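PDB 1NC7: hypothetical protein TM1070 from Thermotoga maritima, which is of unknown function but belongs to the Anabaena sensory rhodopsin transducer family, binds magnesium and probably acts in signalling as its relatives do. Local coordinates for residues I36-L50 with R89-I103. Numbering follows the deposited sequence.
With FMT (formic acid), chain P.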
loop_
_atom_site.group_PDB
_atom_site.type_symbol
_atom_site.label_atom_id
_atom_site.label_comp_id
_atom_site.label_asym_id
_atom_site.label_seq_id
_atom_site.Cartn_x
_atom_site.Cartn_y
_atom_site.Cartn_z
ATOM N N ILE D 36 5.873 -15.554 6.432
ATOM C CA ILE D 36 5.741 -16.559 5.385
ATOM C C ILE D 36 4.677 -17.569 5.811
ATOM O O ILE D 36 4.914 -18.375 6.707
ATOM C CB ILE D 36 7.064 -17.330 5.159
ATOM C CG1 ILE D 36 8.184 -16.360 4.773
ATOM C CG2 ILE D 36 6.864 -18.401 4.092
ATOM C CD1 ILE D 36 7.927 -15.588 3.499
ATOM N N PRO D 37 3.483 -17.521 5.194
ATOM C CA PRO D 37 2.406 -18.460 5.541
ATOM C C PRO D 37 2.816 -19.875 5.121
ATOM O O PRO D 37 3.721 -20.034 4.309
ATOM C CB PRO D 37 1.216 -17.938 4.732
ATOM C CG PRO D 37 1.532 -16.477 4.544
ATOM C CD PRO D 37 3.003 -16.511 4.238
ATOM N N ASN D 38 2.140 -20.895 5.642
ATOM C CA ASN D 38 2.504 -22.276 5.312
ATOM C C ASN D 38 1.583 -23.041 4.361
ATOM O O ASN D 38 1.801 -24.228 4.116
ATOM C CB ASN D 38 2.655 -23.090 6.599
ATOM C CG ASN D 38 1.335 -23.292 7.317
ATOM O OD1 ASN D 38 0.393 -23.856 6.759
ATOM N ND2 ASN D 38 1.260 -22.834 8.560
ATOM N N GLY D 39 0.564 -22.382 3.823
ATOM C CA GLY D 39 -0.349 -23.075 2.926
ATOM C C GLY D 39 0.111 -23.184 1.484
ATOM O O GLY D 39 1.057 -22.517 1.066
ATOM N N LYS D 40 -0.559 -24.040 0.717
ATOM C CA LYS D 40 -0.229 -24.224 -0.688
ATOM C C LYS D 40 -1.457 -24.633 -1.497
ATOM O O LYS D 40 -2.472 -25.047 -0.937
ATOM C CB LYS D 40 0.869 -25.281 -0.838
ATOM C CG LYS D 40 0.527 -26.628 -0.228
ATOM C CD LYS D 40 1.694 -27.597 -0.348
ATOM C CE LYS D 40 1.367 -28.936 0.290
ATOM N NZ LYS D 40 0.188 -29.579 -0.353
ATOM N N ARG D 41 -1.360 -24.491 -2.814
ATOM C CA ARG D 41 -2.435 -24.865 -3.726
ATOM C C ARG D 41 -1.835 -25.128 -5.100
ATOM O O ARG D 41 -1.331 -24.211 -5.751
ATOM C CB ARG D 41 -3.485 -23.757 -3.845
ATOM C CG ARG D 41 -4.589 -24.115 -4.836
ATOM C CD ARG D 41 -5.524 -22.958 -5.131
ATOM N NE ARG D 41 -6.306 -22.564 -3.966
ATOM C CZ ARG D 41 -7.372 -21.771 -4.018
ATOM N NH1 ARG D 41 -7.787 -21.287 -5.181
ATOM N NH2 ARG D 41 -8.023 -21.463 -2.907
ATOM N N GLY D 42 -1.892 -26.382 -5.537
ATOM C CA GLY D 42 -1.342 -26.729 -6.832
ATOM C C GLY D 42 0.149 -26.456 -6.907
ATOM O O GLY D 42 0.920 -26.949 -6.083
ATOM N N TYR D 43 0.552 -25.664 -7.895
ATOM C CA TYR D 43 1.959 -25.321 -8.087
ATOM C C TYR D 43 2.415 -24.204 -7.153
ATOM O O TYR D 43 3.613 -24.014 -6.941
ATOM C CB TYR D 43 2.199 -24.874 -9.534
ATOM C CG TYR D 43 2.092 -25.966 -10.579
ATOM C CD1 TYR D 43 2.177 -25.657 -11.937
ATOM C CD2 TYR D 43 1.932 -27.304 -10.217
ATOM C CE1 TYR D 43 2.108 -26.652 -12.908
ATOM C CE2 TYR D 43 1.863 -28.308 -11.183
ATOM C CZ TYR D 43 1.952 -27.972 -12.525
ATOM O OH TYR D 43 1.895 -28.956 -13.486
ATOM N N LEU D 44 1.456 -23.474 -6.594
ATOM C CA LEU D 44 1.767 -22.354 -5.715
ATOM C C LEU D 44 1.881 -22.671 -4.230
ATOM O O LEU D 44 1.186 -23.534 -3.699
ATOM C CB LEU D 44 0.722 -21.247 -5.889
ATOM C CG LEU D 44 0.547 -20.612 -7.268
ATOM C CD1 LEU D 44 -0.575 -19.587 -7.203
ATOM C CD2 LEU D 44 1.845 -19.956 -7.710
ATOM N N VAL D 45 2.775 -21.947 -3.569
ATOM C CA VAL D 45 2.976 -22.077 -2.135
ATOM C C VAL D 45 2.909 -20.649 -1.610
ATOM O O VAL D 45 3.255 -19.706 -2.324
ATOM C CB VAL D 45 4.361 -22.681 -1.792
ATOM C CG1 VAL D 45 4.464 -24.100 -2.335
ATOM C CG2 VAL D 45 5.466 -21.810 -2.365
ATOM N N SER D 46 2.430 -20.482 -0.385
ATOM C CA SER D 46 2.350 -19.155 0.212
ATOM C C SER D 46 3.766 -18.604 0.293
ATOM O O SER D 46 4.718 -19.343 0.540
ATOM C CB SER D 46 1.741 -19.235 1.610
ATOM O OG SER D 46 0.387 -19.645 1.547
ATOM N N HIS D 47 3.911 -17.302 0.088
ATOM C CA HIS D 47 5.235 -16.707 0.130
ATOM C C HIS D 47 5.162 -15.197 0.160
ATOM O O HIS D 47 4.087 -14.604 0.153
ATOM C CB HIS D 47 6.039 -17.118 -1.107
ATOM C CG HIS D 47 5.468 -16.605 -2.395
ATOM N ND1 HIS D 47 4.478 -17.267 -3.087
ATOM C CD2 HIS D 47 5.725 -15.475 -3.097
ATOM C CE1 HIS D 47 4.148 -16.569 -4.160
ATOM N NE2 HIS D 47 4.889 -15.476 -4.189
ATOM N N GLU D 48 6.337 -14.586 0.216
ATOM C CA GLU D 48 6.454 -13.142 0.166
ATOM C C GLU D 48 7.522 -12.901 -0.875
ATOM O O GLU D 48 8.476 -13.674 -0.986
ATOM C CB GLU D 48 6.898 -12.549 1.503
ATOM C CG GLU D 48 5.831 -12.595 2.574
ATOM C CD GLU D 48 6.078 -11.598 3.687
ATOM O OE1 GLU D 48 7.240 -11.469 4.121
ATOM O OE2 GLU D 48 5.109 -10.947 4.131
ATOM N N SER D 49 7.335 -11.852 -1.663
ATOM C CA SER D 49 8.302 -11.504 -2.684
ATOM C C SER D 49 8.789 -10.095 -2.408
ATOM O O SER D 49 7.997 -9.151 -2.369
ATOM C CB SER D 49 7.674 -11.566 -4.080
ATOM O OG SER D 49 7.375 -12.902 -4.455
ATOM N N LEU D 50 10.090 -9.963 -2.177
ATOM C CA LEU D 50 10.676 -8.652 -1.954
ATOM C C LEU D 50 11.124 -8.247 -3.345
ATOM O O LEU D 50 12.086 -8.799 -3.883
ATOM C CB LEU D 50 11.882 -8.736 -1.015
ATOM C CG LEU D 50 12.605 -7.407 -0.773
ATOM C CD1 LEU D 50 11.647 -6.399 -0.148
ATOM C CD2 LEU D 50 13.804 -7.638 0.137
ATOM N N ARG D 89 12.229 -14.280 -3.745
ATOM C CA ARG D 89 11.331 -15.161 -3.000
ATOM C C ARG D 89 11.886 -15.375 -1.598
ATOM O O ARG D 89 12.870 -16.089 -1.408
ATOM C CB ARG D 89 11.189 -16.499 -3.730
ATOM C CG ARG D 89 10.293 -16.434 -4.957
ATOM C CD ARG D 89 8.834 -16.312 -4.539
ATOM N NE ARG D 89 8.360 -17.536 -3.897
ATOM C CZ ARG D 89 7.682 -18.495 -4.518
ATOM N NH1 ARG D 89 7.385 -18.378 -5.806
ATOM N NH2 ARG D 89 7.308 -19.581 -3.853
ATOM N N LEU D 90 11.242 -14.754 -0.618
ATOM C CA LEU D 90 11.683 -14.839 0.768
ATOM C C LEU D 90 11.448 -16.193 1.428
ATOM O O LEU D 90 12.034 -16.483 2.470
ATOM C CB LEU D 90 11.015 -13.733 1.590
ATOM C CG LEU D 90 11.238 -12.309 1.066
ATOM C CD1 LEU D 90 10.617 -11.307 2.026
ATOM C CD2 LEU D 90 12.723 -12.030 0.916
ATOM N N ASP D 91 10.595 -17.014 0.824
ATOM C CA ASP D 91 10.298 -18.343 1.357
ATOM C C ASP D 91 11.385 -19.359 1.009
ATOM O O ASP D 91 11.326 -20.511 1.438
ATOM C CB ASP D 91 8.952 -18.841 0.820
ATOM C CG ASP D 91 8.923 -18.926 -0.694
ATOM O OD1 ASP D 91 9.295 -17.931 -1.352
ATOM O OD2 ASP D 91 8.521 -19.980 -1.230
ATOM N N LYS D 92 12.375 -18.929 0.234
ATOM C CA LYS D 92 13.465 -19.813 -0.172
ATOM C C LYS D 92 14.793 -19.417 0.467
ATOM O O LYS D 92 15.859 -19.724 -0.069
ATOM C CB LYS D 92 13.606 -19.789 -1.696
ATOM C CG LYS D 92 12.336 -20.177 -2.437
ATOM C CD LYS D 92 12.529 -20.085 -3.941
ATOM C CE LYS D 92 11.268 -20.488 -4.688
ATOM N NZ LYS D 92 11.442 -20.372 -6.163
ATOM N N LEU D 93 14.727 -18.755 1.618
ATOM C CA LEU D 93 15.933 -18.298 2.304
ATOM C C LEU D 93 16.207 -18.967 3.649
ATOM O O LEU D 93 17.112 -18.554 4.375
ATOM C CB LEU D 93 15.867 -16.782 2.512
ATOM C CG LEU D 93 15.714 -15.900 1.271
ATOM C CD1 LEU D 93 15.644 -14.438 1.693
ATOM C CD2 LEU D 93 16.880 -16.128 0.326
ATOM N N GLY D 94 15.435 -19.994 3.988
ATOM C CA GLY D 94 15.652 -20.674 5.253
ATOM C C GLY D 94 14.985 -19.988 6.430
ATOM O O GLY D 94 15.195 -20.371 7.583
ATOM N N ILE D 95 14.187 -18.963 6.149
ATOM C CA ILE D 95 13.477 -18.250 7.206
ATOM C C ILE D 95 12.346 -19.147 7.698
ATOM O O ILE D 95 11.623 -19.739 6.897
ATOM C CB ILE D 95 12.866 -16.934 6.687
ATOM C CG1 ILE D 95 13.973 -16.013 6.172
ATOM C CG2 ILE D 95 12.075 -16.250 7.799
ATOM C CD1 ILE D 95 13.459 -14.752 5.523
ATOM N N PRO D 96 12.184 -19.270 9.023
ATOM C CA PRO D 96 11.107 -20.123 9.530
ATOM C C PRO D 96 9.742 -19.663 9.031
ATOM O O PRO D 96 9.469 -18.463 8.970
ATOM C CB PRO D 96 11.238 -19.979 11.045
ATOM C CG PRO D 96 12.703 -19.744 11.233
ATOM C CD PRO D 96 13.016 -18.762 10.127
ATOM N N LYS D 97 8.893 -20.617 8.665
ATOM C CA LYS D 97 7.554 -20.284 8.200
ATOM C C LYS D 97 6.707 -19.943 9.422
ATOM O O LYS D 97 6.996 -20.390 10.535
ATOM C CB LYS D 97 6.927 -21.469 7.463
ATOM C CG LYS D 97 7.697 -21.926 6.239
ATOM C CD LYS D 97 7.009 -23.114 5.578
ATOM C CE LYS D 97 7.830 -23.655 4.418
ATOM N NZ LYS D 97 7.173 -24.816 3.748
ATOM N N CYS D 98 5.671 -19.141 9.207
ATOM C CA CYS D 98 4.763 -18.743 10.274
ATOM C C CYS D 98 5.468 -18.105 11.463
ATOM O O CYS D 98 5.110 -18.341 12.619
ATOM C CB CYS D 98 3.948 -19.951 10.730
ATOM S SG CYS D 98 2.995 -20.682 9.387
ATOM N N LYS D 99 6.471 -17.288 11.164
ATOM C CA LYS D 99 7.231 -16.586 12.186
ATOM C C LYS D 99 7.304 -15.121 11.773
ATOM O O LYS D 99 7.936 -14.781 10.774
ATOM C CB LYS D 99 8.642 -17.169 12.302
ATOM C CG LYS D 99 9.473 -16.549 13.417
ATOM C CD LYS D 99 10.833 -17.222 13.540
ATOM C CE LYS D 99 11.593 -16.693 14.749
ATOM N NZ LYS D 99 12.905 -17.369 14.931
ATOM N N PRO D 100 6.649 -14.236 12.532
ATOM C CA PRO D 100 6.672 -12.811 12.192
ATOM C C PRO D 100 8.076 -12.221 12.163
ATOM O O PRO D 100 8.929 -12.585 12.968
ATOM C CB PRO D 100 5.800 -12.183 13.277
ATOM C CG PRO D 100 5.982 -13.103 14.441
ATOM C CD PRO D 100 5.917 -14.464 13.791
ATOM N N TYR D 101 8.307 -11.317 11.220
ATOM C CA TYR D 101 9.600 -10.663 11.099
ATOM C C TYR D 101 9.426 -9.313 10.416
ATOM O O TYR D 101 8.315 -8.942 10.025
ATOM C CB TYR D 101 10.578 -11.552 10.310
ATOM C CG TYR D 101 10.184 -11.851 8.873
ATOM C CD1 TYR D 101 10.466 -10.951 7.848
ATOM C CD2 TYR D 101 9.541 -13.041 8.542
ATOM C CE1 TYR D 101 10.119 -11.232 6.522
ATOM C CE2 TYR D 101 9.188 -13.330 7.224
ATOM C CZ TYR D 101 9.480 -12.426 6.224
ATOM O OH TYR D 101 9.128 -12.718 4.925
ATOM N N SER D 102 10.518 -8.565 10.327
ATOM C CA SER D 102 10.523 -7.266 9.668
ATOM C C SER D 102 11.780 -7.234 8.820
ATOM O O SER D 102 12.734 -7.965 9.092
ATOM C CB SER D 102 10.547 -6.124 10.681
ATOM O OG SER D 102 9.335 -6.070 11.409
ATOM N N ILE D 103 11.783 -6.386 7.798
ATOM C CA ILE D 103 12.914 -6.307 6.885
ATOM C C ILE D 103 13.537 -4.926 6.756
ATOM O O ILE D 103 12.835 -3.932 6.608
ATOM C CB ILE D 103 12.493 -6.716 5.450
ATOM C CG1 ILE D 103 11.855 -8.105 5.453
ATOM C CG2 ILE D 103 13.700 -6.679 4.519
ATOM C CD1 ILE D 103 11.253 -8.489 4.110
HETATM C C FMT P . -9.942 -18.277 -2.678
HETATM O O1 FMT P . -10.940 -17.531 -2.592
HETATM O O2 FMT P . -10.008 -19.454 -3.090
HETATM O O HOH W 1 7.631 -16.387 8.569
HETATM O O HOH W 2 4.801 -25.080 4.940
HETATM O O HOH W 3 4.633 -20.463 -5.434
#
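Ile36 reaches into segment 89-103, with CD1 4.1 Å from Leu90 CB, CG2 against Asp91 CB, and CG1 at the edge of the Tyr101 ring. Its backbone is tied to the same segment: Cys98 N gives a 2.7 Å hydrogen bond to Ile36 O, and a water links Ile36 N to Pro96 O and Lys99 N. Arg89 folds back through bends at chi2 and chi3 (-73° and -68°), which lays its guanidinium flat on one face of His47, centres 3.7 Å apart and planes 19° from parallel. Two bonds fix that guanidinium's rotation: NE to Asp91 OD1 and NH2 to Asp91 OD2, a side-on salt bridge on the syn sides of the carboxylate. His47 ND1 is itself pinned by a nearly straight 2.8 Å bond to Val45 O, lying in the ring plane. A leucine in place of Arg89 would probably leave the Asp91 carboxylate without its mate and the His47 face without its stack. Deeper in, Leu90 N bonds to Glu48 O at 3.0 Å, and Leu90 CD2 packs on Leu50 CB. Tyr101 OH donates to Glu48 OE1 at a very short 2.4 Å; the same carboxylate pairs with Arg117. The contact thus joins the residues after strand 84-89, outermost in this chain's sheet, to strand 47-54, flanked beyond by strand 110-121, and to Ile36 after strand 28-34, while Tyr101 leads into strand 101-107, beside strand 60-68.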